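Local structure of ribokinase (Giardia lamblia, 6WHJ) at residues S232-V236 against I247-K251. The protein probably catalyses the magnesium- and ATP-dependent phosphorylation of D-ribose at O-5, giving D-ribose 5-phosphate. Residues are numbered along the deposited sequence; the frame is centred on the assembly and turned at random.
Sequences SLKFV and IVQTK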
loop_
_atom_site.group_PDB
_atom_site.type_symbol
_atom_site.label_atom_id
_atom_site.label_comp_id
_atom_site.label_asym_id
_atom_site.label_seq_id
_atom_site.Cartn_x
_atom_site.Cartn_y
_atom_site.Cartn_z
ATOM N N SER B 232 35.117 18.113 -3.969
ATOM C CA SER B 232 35.476 16.757 -3.570
ATOM C C SER B 232 35.179 15.678 -4.605
ATOM O O SER B 232 35.812 14.619 -4.547
ATOM C CB SER B 232 34.769 16.379 -2.261
ATOM O OG SER B 232 33.365 16.472 -2.393
ATOM N N LEU B 233 34.233 15.891 -5.523
ATOM C CA LEU B 233 33.778 14.796 -6.385
ATOM C C LEU B 233 34.906 14.278 -7.264
ATOM O O LEU B 233 35.517 15.035 -8.024
ATOM C CB LEU B 233 32.593 15.231 -7.249
ATOM C CG LEU B 233 31.979 14.147 -8.157
ATOM C CD1 LEU B 233 31.441 12.955 -7.397
ATOM C CD2 LEU B 233 30.886 14.738 -9.034
ATOM N N LYS B 234 35.154 12.972 -7.181
ATOM C CA LYS B 234 36.252 12.338 -7.896
ATOM C C LYS B 234 35.794 11.344 -8.951
ATOM O O LYS B 234 36.481 11.174 -9.961
ATOM C CB LYS B 234 37.178 11.619 -6.908
ATOM C CG LYS B 234 37.902 12.559 -5.965
ATOM C CD LYS B 234 38.355 11.833 -4.705
ATOM C CE LYS B 234 38.850 12.831 -3.668
ATOM N NZ LYS B 234 37.706 13.456 -2.943
ATOM N N PHE B 235 34.667 10.669 -8.726
ATOM C CA PHE B 235 34.160 9.670 -9.651
ATOM C C PHE B 235 32.644 9.702 -9.647
ATOM O O PHE B 235 32.022 9.870 -8.595
ATOM C CB PHE B 235 34.638 8.262 -9.283
ATOM C CG PHE B 235 36.120 8.092 -9.360
ATOM C CD1 PHE B 235 36.897 8.160 -8.215
ATOM C CD2 PHE B 235 36.741 7.875 -10.582
ATOM C CE1 PHE B 235 38.255 8.009 -8.283
ATOM C CE2 PHE B 235 38.102 7.728 -10.655
ATOM C CZ PHE B 235 38.866 7.795 -9.503
ATOM N N VAL B 236 32.061 9.518 -10.823
ATOM C CA VAL B 236 30.640 9.245 -10.972
ATOM C C VAL B 236 30.534 7.816 -11.466
ATOM O O VAL B 236 31.082 7.478 -12.522
ATOM C CB VAL B 236 29.965 10.215 -11.951
ATOM C CG1 VAL B 236 28.486 9.880 -12.086
ATOM C CG2 VAL B 236 30.164 11.649 -11.502
ATOM N N ILE B 247 32.125 4.052 -14.907
ATOM C CA ILE B 247 32.866 4.909 -13.989
ATOM C C ILE B 247 33.535 6.000 -14.809
ATOM O O ILE B 247 34.301 5.707 -15.734
ATOM C CB ILE B 247 33.902 4.106 -13.191
ATOM C CG1 ILE B 247 33.211 3.004 -12.398
ATOM C CG2 ILE B 247 34.676 5.022 -12.256
ATOM C CD1 ILE B 247 34.149 1.950 -11.898
ATOM N N VAL B 248 33.259 7.252 -14.470
ATOM C CA VAL B 248 33.878 8.395 -15.125
ATOM C C VAL B 248 34.598 9.208 -14.068
ATOM O O VAL B 248 34.008 9.549 -13.037
ATOM C CB VAL B 248 32.853 9.264 -15.876
ATOM C CG1 VAL B 248 33.556 10.389 -16.618
ATOM C CG2 VAL B 248 32.044 8.415 -16.844
ATOM N N GLN B 249 35.869 9.513 -14.324
ATOM C CA GLN B 249 36.639 10.390 -13.453
ATOM C C GLN B 249 36.297 11.841 -13.757
ATOM O O GLN B 249 36.139 12.215 -14.920
ATOM C CB GLN B 249 38.134 10.179 -13.670
ATOM C CG GLN B 249 38.993 10.788 -12.581
ATOM C CD GLN B 249 40.406 10.263 -12.605
ATOM O OE1 GLN B 249 40.788 9.518 -13.505
ATOM N NE2 GLN B 249 41.177 10.600 -11.580
ATOM N N THR B 250 36.192 12.664 -12.718
ATOM C CA THR B 250 36.008 14.093 -12.948
ATOM C C THR B 250 37.290 14.724 -13.506
ATOM O O THR B 250 38.388 14.179 -13.385
ATOM C CB THR B 250 35.589 14.803 -11.659
ATOM O OG1 THR B 250 36.596 14.629 -10.656
ATOM C CG2 THR B 250 34.261 14.244 -11.136
ATOM N N LYS B 251 37.116 15.864 -14.183
ATOM C CA LYS B 251 38.197 16.692 -14.736
ATOM C C LYS B 251 38.871 16.066 -15.954
ATOM O O LYS B 251 39.028 16.740 -16.977
ATOM C CB LYS B 251 39.284 17.006 -13.693
ATOM C CG LYS B 251 38.789 17.552 -12.348
ATOM C CD LYS B 251 37.906 18.783 -12.497
ATOM C CE LYS B 251 37.275 19.155 -11.156
ATOM N NZ LYS B 251 35.895 19.705 -11.312
HETATM O O HOH W 1 39.634 11.565 -9.178
#
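Val-236 and Val-248 form an antiparallel hydrogen-bonded pair, the N of each donating to the O of the other at 2.9 Å. At the neighbouring pair, Phe-235 and Gln-249 make the non-hydrogen-bonded pairing, their CA atoms 4.6 Å apart, and beyond it Thr-250 N donates to Lys-234 O at 3.1 Å. Here the pairing passes from main chain to side chain: Thr-250 OG1 donates to Leu-233 O at 2.9 Å, its hydroxyl set between backbone N and carbonyl carbon (chi1 60°), while CG2 packs against Leu-233 CG. The segments belong to a beta hairpin, strands 235-239 and 245-249, in the large mixed sheet of this PfkB-family kinase, where parallel order gives way to antiparallel. On the Phe-235 side, Gln-249 runs beside the ring and points the same way, CG 3.7 Å from Phe-235 CE2, with ring and amide planes 27° apart. A water accepts from Gln-249 NE2 and donates to Lys-234 O, linking amide and backbone. Ile-247 CG2 meets Phe-235 CD2 at 3.9 Å, and both residues pack on helix 301-318. Across the sheet, Val-248 touches Val-223 of helix 216-228.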